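Local coordinates for rhamnosidase B (Bacillus sp., PDB 2OKX), which hydrolyses terminal alpha-L-rhamnosyl residues as a glycoside hydrolase family 78 alpha-L-rhamnosidase, probably with inversion of configuration, at residues Trp576-Leu585 / Trp629-Glu639; Glu647-Lys658 / Leu712-Ala722. All blocks are in the same frame, centred on the assembly; numbering follows the deposited sequence.

Interaction 1 of 2, residues Trp576-Leu585 / Trp629-Glu639. With GOL (glycerol), chain J.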
# COMPACT_ATOMS: atom_id res chain seq x y z
N TRP A 576 -4.64 -5.90 -0.81
CA TRP A 576 -6.04 -5.77 -1.20
C TRP A 576 -6.36 -7.00 -2.03
O TRP A 576 -5.66 -7.31 -3.00
CB TRP A 576 -6.26 -4.50 -2.02
CG TRP A 576 -6.42 -3.26 -1.18
CD1 TRP A 576 -5.44 -2.41 -0.75
CD2 TRP A 576 -7.66 -2.70 -0.73
NE1 TRP A 576 -5.99 -1.35 -0.07
CE2 TRP A 576 -7.35 -1.50 -0.05
CE3 TRP A 576 -9.00 -3.09 -0.84
CZ2 TRP A 576 -8.34 -0.68 0.52
CZ3 TRP A 576 -9.99 -2.28 -0.28
CH2 TRP A 576 -9.65 -1.09 0.39
N VAL A 577 -7.40 -7.71 -1.63
CA VAL A 577 -7.81 -8.95 -2.29
C VAL A 577 -8.14 -8.81 -3.77
O VAL A 577 -7.65 -9.59 -4.59
CB VAL A 577 -9.00 -9.57 -1.55
CG1 VAL A 577 -9.39 -10.90 -2.19
CG2 VAL A 577 -8.62 -9.78 -0.08
N GLY A 578 -8.97 -7.83 -4.11
CA GLY A 578 -9.34 -7.66 -5.50
C GLY A 578 -8.15 -7.47 -6.42
O GLY A 578 -8.06 -8.11 -7.48
N ASP A 579 -7.23 -6.60 -6.03
CA ASP A 579 -6.04 -6.33 -6.83
C ASP A 579 -5.22 -7.60 -7.08
O ASP A 579 -4.72 -7.82 -8.18
CB ASP A 579 -5.13 -5.31 -6.13
CG ASP A 579 -5.84 -4.01 -5.78
OD1 ASP A 579 -5.23 -2.93 -5.97
OD2 ASP A 579 -6.99 -4.06 -5.31
N SER A 580 -5.08 -8.41 -6.04
CA SER A 580 -4.27 -9.62 -6.11
C SER A 580 -4.64 -10.63 -7.20
O SER A 580 -3.78 -11.38 -7.65
CB SER A 580 -4.26 -10.33 -4.75
OG SER A 580 -5.48 -11.01 -4.52
N ARG A 581 -5.90 -10.67 -7.61
CA ARG A 581 -6.29 -11.61 -8.66
C ARG A 581 -5.53 -11.30 -9.95
O ARG A 581 -4.92 -12.19 -10.55
CB ARG A 581 -7.80 -11.55 -8.92
CG ARG A 581 -8.29 -12.54 -9.98
CD ARG A 581 -8.32 -11.92 -11.37
NE ARG A 581 -8.63 -12.91 -12.40
CZ ARG A 581 -8.96 -12.61 -13.66
NH1 ARG A 581 -9.23 -13.58 -14.53
NH2 ARG A 581 -9.02 -11.35 -14.05
N ASN A 582 -5.54 -10.03 -10.36
CA ASN A 582 -4.84 -9.63 -11.57
C ASN A 582 -3.33 -9.71 -11.36
O ASN A 582 -2.59 -10.17 -12.23
CB ASN A 582 -5.22 -8.21 -11.98
CG ASN A 582 -6.64 -8.11 -12.52
OD1 ASN A 582 -7.35 -9.11 -12.62
ND2 ASN A 582 -7.05 -6.90 -12.87
N GLU A 583 -2.88 -9.26 -10.20
CA GLU A 583 -1.45 -9.28 -9.89
C GLU A 583 -0.88 -10.69 -9.94
O GLU A 583 0.24 -10.89 -10.38
CB GLU A 583 -1.20 -8.64 -8.52
CG GLU A 583 -1.63 -7.18 -8.44
CD GLU A 583 -1.48 -6.61 -7.04
OE1 GLU A 583 -2.04 -7.19 -6.09
OE2 GLU A 583 -0.81 -5.56 -6.89
N ALA A 584 -1.66 -11.68 -9.50
CA ALA A 584 -1.19 -13.06 -9.52
C ALA A 584 -0.98 -13.54 -10.95
O ALA A 584 0.04 -14.15 -11.26
CB ALA A 584 -2.20 -13.98 -8.80
N LEU A 585 -1.94 -13.27 -11.82
CA LEU A 585 -1.84 -13.68 -13.22
C LEU A 585 -0.64 -13.04 -13.92
O LEU A 585 0.08 -13.71 -14.67
CB LEU A 585 -3.12 -13.33 -13.98
CG LEU A 585 -4.37 -14.11 -13.57
CD1 LEU A 585 -5.57 -13.55 -14.31
CD2 LEU A 585 -4.19 -15.59 -13.88
N TRP A 629 -14.55 -8.10 -4.60
CA TRP A 629 -13.21 -8.49 -4.17
C TRP A 629 -13.23 -9.93 -3.67
O TRP A 629 -12.32 -10.70 -3.97
CB TRP A 629 -12.69 -7.57 -3.05
CG TRP A 629 -12.04 -6.27 -3.52
CD1 TRP A 629 -11.05 -5.58 -2.87
CD2 TRP A 629 -12.37 -5.50 -4.68
NE1 TRP A 629 -10.75 -4.43 -3.55
CE2 TRP A 629 -11.55 -4.35 -4.67
CE3 TRP A 629 -13.29 -5.66 -5.74
CZ2 TRP A 629 -11.61 -3.36 -5.66
CZ3 TRP A 629 -13.35 -4.68 -6.72
CH2 TRP A 629 -12.52 -3.54 -6.68
N THR A 630 -14.26 -10.29 -2.92
CA THR A 630 -14.34 -11.66 -2.43
C THR A 630 -14.58 -12.60 -3.60
O THR A 630 -14.05 -13.71 -3.64
CB THR A 630 -15.46 -11.80 -1.37
OG1 THR A 630 -15.11 -11.03 -0.22
CG2 THR A 630 -15.62 -13.26 -0.96
N PHE A 631 -15.37 -12.16 -4.58
CA PHE A 631 -15.62 -12.99 -5.75
C PHE A 631 -14.32 -13.17 -6.53
O PHE A 631 -14.07 -14.23 -7.10
CB PHE A 631 -16.68 -12.35 -6.66
CG PHE A 631 -18.02 -12.13 -5.99
CD1 PHE A 631 -18.41 -12.91 -4.91
CD2 PHE A 631 -18.88 -11.14 -6.45
CE1 PHE A 631 -19.65 -12.70 -4.29
CE2 PHE A 631 -20.12 -10.92 -5.84
CZ PHE A 631 -20.50 -11.71 -4.76
N PHE A 632 -13.48 -12.13 -6.55
CA PHE A 632 -12.21 -12.22 -7.26
C PHE A 632 -11.26 -13.15 -6.52
O PHE A 632 -10.38 -13.77 -7.12
CB PHE A 632 -11.57 -10.83 -7.44
CG PHE A 632 -12.35 -9.92 -8.35
CD1 PHE A 632 -13.17 -10.45 -9.35
CD2 PHE A 632 -12.27 -8.54 -8.21
CE1 PHE A 632 -13.91 -9.61 -10.18
CE2 PHE A 632 -13.00 -7.70 -9.04
CZ PHE A 632 -13.83 -8.24 -10.03
N TRP A 633 -11.45 -13.24 -5.21
CA TRP A 633 -10.63 -14.13 -4.38
C TRP A 633 -10.96 -15.57 -4.78
O TRP A 633 -10.06 -16.41 -4.90
CB TRP A 633 -10.96 -13.94 -2.90
CG TRP A 633 -10.35 -15.00 -2.00
CD1 TRP A 633 -9.03 -15.16 -1.70
CD2 TRP A 633 -11.05 -16.05 -1.34
NE1 TRP A 633 -8.86 -16.25 -0.88
CE2 TRP A 633 -10.09 -16.82 -0.64
CE3 TRP A 633 -12.40 -16.43 -1.26
CZ2 TRP A 633 -10.43 -17.95 0.12
CZ3 TRP A 633 -12.74 -17.55 -0.49
CH2 TRP A 633 -11.75 -18.29 0.19
N ILE A 634 -12.24 -15.85 -4.98
CA ILE A 634 -12.65 -17.20 -5.38
C ILE A 634 -12.04 -17.49 -6.75
O ILE A 634 -11.51 -18.58 -6.98
CB ILE A 634 -14.18 -17.32 -5.44
CG1 ILE A 634 -14.76 -17.21 -4.02
CG2 ILE A 634 -14.58 -18.64 -6.08
CD1 ILE A 634 -16.28 -17.20 -3.96
N LEU A 635 -12.10 -16.51 -7.64
CA LEU A 635 -11.54 -16.65 -8.97
C LEU A 635 -10.05 -16.96 -8.84
O LEU A 635 -9.54 -17.89 -9.46
CB LEU A 635 -11.71 -15.35 -9.76
CG LEU A 635 -11.87 -15.43 -11.29
CD1 LEU A 635 -11.55 -14.07 -11.87
CD2 LEU A 635 -10.97 -16.49 -11.88
N ALA A 636 -9.35 -16.16 -8.03
CA ALA A 636 -7.91 -16.36 -7.84
C ALA A 636 -7.60 -17.75 -7.30
O ALA A 636 -6.59 -18.36 -7.68
CB ALA A 636 -7.36 -15.29 -6.90
N CYS A 637 -8.45 -18.26 -6.42
CA CYS A 637 -8.26 -19.59 -5.85
C CYS A 637 -8.35 -20.62 -6.97
O CYS A 637 -7.53 -21.53 -7.07
CB CYS A 637 -9.31 -19.90 -4.79
SG CYS A 637 -9.06 -19.06 -3.21
N ARG A 638 -9.37 -20.49 -7.81
CA ARG A 638 -9.54 -21.41 -8.92
C ARG A 638 -8.34 -21.32 -9.86
O ARG A 638 -7.77 -22.34 -10.25
CB ARG A 638 -10.80 -21.07 -9.73
CG ARG A 638 -10.90 -21.90 -11.00
CD ARG A 638 -12.06 -21.51 -11.89
NE ARG A 638 -12.06 -22.35 -13.09
CZ ARG A 638 -13.02 -22.35 -14.01
NH1 ARG A 638 -14.08 -21.56 -13.88
NH2 ARG A 638 -12.94 -23.16 -15.06
N GLU A 639 -7.95 -20.10 -10.21
CA GLU A 639 -6.83 -19.90 -11.12
C GLU A 639 -5.52 -20.43 -10.54
O GLU A 639 -4.70 -20.96 -11.28
CB GLU A 639 -6.72 -18.41 -11.48
CG GLU A 639 -7.83 -17.97 -12.42
CD GLU A 639 -7.88 -16.48 -12.66
OE1 GLU A 639 -8.50 -16.06 -13.65
OE2 GLU A 639 -7.30 -15.71 -11.85
C1 GOL J . -6.47 0.37 -3.04
O1 GOL J . -5.67 1.29 -3.53
C2 GOL J . -7.24 -0.33 -4.17
O2 GOL J . -6.34 -0.89 -5.11
C3 GOL J . -8.14 -1.40 -3.58
O3 GOL J . -8.85 -2.09 -4.60
O HOH W 1 -5.49 -15.03 -10.30
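Glu639 OE2 is approached from two directions: Arg581 NE donates to it at 3.1 Å, and a water 2.9 Å from Arg581 O bridges to it by a leg so short that its detail is doubtful. The second carboxylate oxygen, OE1, takes the straighter bond from Arg581 NH1, 2.7 Å long and 159° at the hydrogen, through its syn lone pair. Guanidinium and carboxylate are thus joined side-on, nearly coplanar with 18° between their planes. A bend at chi2 turns the Arg581 chain toward Glu639, seating it among Phe632, Leu635, Ala636 and Glu639; Leu635 CD1 and Leu585 CD1 sandwich the guanidinium. NH2 is held by Asn582 OD1, and NH1 has a second carboxylate in Glu809, so the buried charge is probably well compensated.

At the other end Gly578 CA rests over the five-membered ring of Trp629, 3.7 Å from its centroid, while Val577 CG1 packs on Trp633 CB at 3.5 Å. Trp576 and Trp629 meet rim to rim. A glycerol, probably from the crystallisation liquor, covers a face of Trp576, its O3 bonded to Asp579 OD2 at 2.8 Å.

The axes of 577-585 and 629-639 run at 31° to each other, 7.9 Å apart at closest approach; helix 801-813 covers Arg581, and helices 647-665 and 696-715 back helix 627-644.

Interaction 2 of 2, residues Glu647-Lys658 / Leu712-Ala722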
# COMPACT_ATOMS: atom_id res chain seq x y z
N GLU A 647 -4.16 -30.00 -6.12
CA GLU A 647 -5.45 -30.48 -5.62
C GLU A 647 -5.55 -30.39 -4.10
O GLU A 647 -6.63 -30.16 -3.56
CB GLU A 647 -5.69 -31.92 -6.08
CG GLU A 647 -6.15 -32.03 -7.52
CD GLU A 647 -6.29 -33.47 -7.99
OE1 GLU A 647 -6.93 -33.70 -9.03
OE2 GLU A 647 -5.74 -34.38 -7.32
N ALA A 648 -4.43 -30.58 -3.42
CA ALA A 648 -4.40 -30.52 -1.96
C ALA A 648 -4.86 -29.15 -1.49
O ALA A 648 -5.62 -29.04 -0.53
CB ALA A 648 -3.00 -30.81 -1.45
N PHE A 649 -4.40 -28.10 -2.17
CA PHE A 649 -4.80 -26.75 -1.80
C PHE A 649 -6.29 -26.55 -2.04
O PHE A 649 -6.98 -25.94 -1.23
CB PHE A 649 -4.00 -25.70 -2.58
CG PHE A 649 -4.65 -24.34 -2.58
CD1 PHE A 649 -5.49 -23.95 -3.62
CD2 PHE A 649 -4.47 -23.47 -1.51
CE1 PHE A 649 -6.15 -22.73 -3.58
CE2 PHE A 649 -5.13 -22.25 -1.46
CZ PHE A 649 -5.97 -21.88 -2.50
N ALA A 650 -6.78 -27.07 -3.16
CA ALA A 650 -8.20 -26.94 -3.50
C ALA A 650 -9.06 -27.53 -2.39
O ALA A 650 -10.08 -26.96 -2.01
CB ALA A 650 -8.49 -27.64 -4.82
N ALA A 651 -8.63 -28.68 -1.87
CA ALA A 651 -9.35 -29.36 -0.80
C ALA A 651 -9.32 -28.53 0.48
O ALA A 651 -10.32 -28.41 1.18
CB ALA A 651 -8.74 -30.74 -0.56
N ARG A 652 -8.15 -27.96 0.78
CA ARG A 652 -8.00 -27.14 1.97
C ARG A 652 -8.82 -25.86 1.92
O ARG A 652 -9.36 -25.43 2.94
CB ARG A 652 -6.53 -26.76 2.19
CG ARG A 652 -5.59 -27.91 2.53
CD ARG A 652 -4.28 -27.37 3.09
NE ARG A 652 -3.55 -26.55 2.12
CZ ARG A 652 -2.73 -27.04 1.19
NH1 ARG A 652 -2.12 -26.23 0.35
NH2 ARG A 652 -2.52 -28.35 1.12
N ILE A 653 -8.91 -25.26 0.74
CA ILE A 653 -9.62 -23.99 0.59
C ILE A 653 -11.11 -24.10 0.26
O ILE A 653 -11.86 -23.15 0.49
CB ILE A 653 -8.93 -23.11 -0.50
CG1 ILE A 653 -9.15 -21.63 -0.18
CG2 ILE A 653 -9.50 -23.43 -1.89
CD1 ILE A 653 -8.38 -21.16 1.03
N TRP A 654 -11.56 -25.24 -0.25
CA TRP A 654 -12.97 -25.41 -0.61
C TRP A 654 -13.96 -24.97 0.48
O TRP A 654 -14.90 -24.22 0.20
CB TRP A 654 -13.27 -26.86 -1.01
CG TRP A 654 -14.75 -27.13 -1.13
CD1 TRP A 654 -15.46 -28.08 -0.44
CD2 TRP A 654 -15.70 -26.44 -1.95
NE1 TRP A 654 -16.80 -28.01 -0.78
CE2 TRP A 654 -16.97 -27.01 -1.70
CE3 TRP A 654 -15.60 -25.38 -2.87
CZ2 TRP A 654 -18.14 -26.57 -2.34
CZ3 TRP A 654 -16.76 -24.94 -3.50
CH2 TRP A 654 -18.01 -25.53 -3.23
N PRO A 655 -13.77 -25.44 1.72
CA PRO A 655 -14.68 -25.06 2.81
C PRO A 655 -14.85 -23.54 2.96
O PRO A 655 -15.98 -23.05 3.11
CB PRO A 655 -14.04 -25.70 4.03
CG PRO A 655 -13.44 -26.95 3.47
CD PRO A 655 -12.80 -26.45 2.19
N ALA A 656 -13.75 -22.81 2.91
CA ALA A 656 -13.80 -21.35 3.04
C ALA A 656 -14.56 -20.74 1.87
O ALA A 656 -15.26 -19.74 2.02
CB ALA A 656 -12.39 -20.77 3.11
N VAL A 657 -14.42 -21.35 0.69
CA VAL A 657 -15.09 -20.87 -0.51
C VAL A 657 -16.60 -21.11 -0.40
O VAL A 657 -17.40 -20.23 -0.68
CB VAL A 657 -14.55 -21.57 -1.77
CG1 VAL A 657 -15.39 -21.19 -2.98
CG2 VAL A 657 -13.10 -21.19 -2.00
N LYS A 658 -16.96 -22.32 0.01
CA LYS A 658 -18.36 -22.71 0.16
C LYS A 658 -19.02 -21.83 1.22
O LYS A 658 -20.12 -21.32 1.03
CB LYS A 658 -18.43 -24.18 0.57
CG LYS A 658 -19.83 -24.74 0.75
CD LYS A 658 -19.75 -26.21 1.16
CE LYS A 658 -21.13 -26.81 1.33
NZ LYS A 658 -21.92 -26.73 0.07
N LEU A 712 -13.02 -25.75 -7.86
CA LEU A 712 -12.37 -26.01 -6.58
C LEU A 712 -12.99 -27.21 -5.89
O LEU A 712 -12.28 -28.04 -5.32
CB LEU A 712 -12.47 -24.77 -5.68
CG LEU A 712 -11.66 -23.57 -6.17
CD1 LEU A 712 -12.07 -22.31 -5.44
CD2 LEU A 712 -10.18 -23.86 -5.97
N ALA A 713 -14.31 -27.30 -5.93
CA ALA A 713 -15.02 -28.41 -5.32
C ALA A 713 -14.60 -29.73 -5.96
O ALA A 713 -14.32 -30.71 -5.27
CB ALA A 713 -16.53 -28.22 -5.47
N ALA A 714 -14.54 -29.74 -7.29
CA ALA A 714 -14.16 -30.93 -8.03
C ALA A 714 -12.69 -31.28 -7.77
O ALA A 714 -12.36 -32.43 -7.52
CB ALA A 714 -14.39 -30.72 -9.52
N ALA A 715 -11.83 -30.27 -7.84
CA ALA A 715 -10.41 -30.49 -7.59
C ALA A 715 -10.23 -30.99 -6.17
O ALA A 715 -9.30 -31.74 -5.87
CB ALA A 715 -9.63 -29.19 -7.80
N ALA A 716 -11.14 -30.58 -5.29
CA ALA A 716 -11.09 -30.97 -3.89
C ALA A 716 -11.62 -32.39 -3.69
O ALA A 716 -11.46 -32.97 -2.61
CB ALA A 716 -11.89 -29.99 -3.04
N GLY A 717 -12.25 -32.94 -4.72
CA GLY A 717 -12.79 -34.28 -4.64
C GLY A 717 -14.17 -34.34 -4.02
O GLY A 717 -14.55 -35.35 -3.42
N ALA A 718 -14.93 -33.25 -4.17
CA ALA A 718 -16.28 -33.17 -3.63
C ALA A 718 -17.15 -32.32 -4.55
O ALA A 718 -17.89 -31.45 -4.10
CB ALA A 718 -16.25 -32.56 -2.24
N THR A 719 -17.05 -32.59 -5.85
CA THR A 719 -17.78 -31.85 -6.87
C THR A 719 -19.28 -31.63 -6.60
O THR A 719 -19.82 -30.58 -6.92
CB THR A 719 -17.62 -32.51 -8.25
OG1 THR A 719 -18.28 -31.72 -9.24
CG2 THR A 719 -18.22 -33.91 -8.25
N GLU A 720 -19.94 -32.62 -6.00
CA GLU A 720 -21.37 -32.51 -5.72
C GLU A 720 -21.72 -31.37 -4.76
O GLU A 720 -22.81 -30.81 -4.84
CB GLU A 720 -21.92 -33.83 -5.16
CG GLU A 720 -21.07 -34.48 -4.09
CD GLU A 720 -19.82 -35.13 -4.66
OE1 GLU A 720 -19.95 -35.96 -5.58
OE2 GLU A 720 -18.71 -34.80 -4.19
N GLU A 721 -20.80 -31.04 -3.87
CA GLU A 721 -21.04 -29.96 -2.91
C GLU A 721 -21.18 -28.60 -3.60
O GLU A 721 -21.39 -27.59 -2.94
CB GLU A 721 -19.90 -29.90 -1.88
CG GLU A 721 -19.92 -31.04 -0.87
CD GLU A 721 -18.85 -30.89 0.20
OE1 GLU A 721 -18.74 -29.78 0.78
OE2 GLU A 721 -18.14 -31.87 0.48
N ALA A 722 -21.07 -28.59 -4.92
CA ALA A 722 -21.18 -27.35 -5.69
C ALA A 722 -22.38 -27.31 -6.64
O ALA A 722 -22.61 -26.31 -7.30
CB ALA A 722 -19.90 -27.11 -6.47
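Trp654 lies flat over Ala713 in the six-hairpin glycosidase domain, an (alpha/alpha)6 barrel in this family, to which both segments belong; helix 696-715 ends in a Schellman motif, with Gly717 at positive phi. With CG anti to the backbone N (chi1 169°), the indole reaches across to the 712-722 segment. Ala713 CB sits over the six-membered ring, 3.7 Å from its centroid, in a CH-pi contact; Lys658 CB, one turn on in Trp654's own helix, lies over the opposite face.

Leu712 is the knob of the interface. Its CG turns away from its own carbonyl carbon (chi1 -68°), and the two methyls part: CD1 meets Val657 CG2 at 3.8 Å, CD2 points to Ile653 CG2, and Ala650 and Trp654 complete the hole. Small side chains bring the backbones close toward the N-terminal end of 647-658, where Ala650 CB touches Ala715 CB at 3.5 Å and Ala716 CB presses tightly on Ala651 CA at 3.4 Å.

Beyond the turn, Glu721 holds the indole edge. Lys658, straight until its last torsion, bends there to give a weak bond from NZ to Glu721 O. Trp654 NE1 donates in its ring plane to Glu721 OE1, 3.1 Å away at 166°, meeting the oxygen from above the carboxylate plane.

How the interactions relate
Of the four helices, 577-590 comes first along the chain, and interaction 1 closes a loop of 43 residues when helix 627-644 packs beside it in roughly the same direction. Helix 647-665 follows directly, and interaction 2 closes the next loop, 53 residues long, at the end of helix 696-715. The loops are in series, neither nested nor crossed. Their centres lie 17 Å apart, interaction 1 deeper in the chain and interaction 2 nearer its surface. Helix 627-644 joins them: Trp633 packs through CH2 on Val657 and Ala656, and Leu712 CD2 reaches the backbone of Cys637 and Arg638. Four helices of the domain are thereby tied together through helix 627-644.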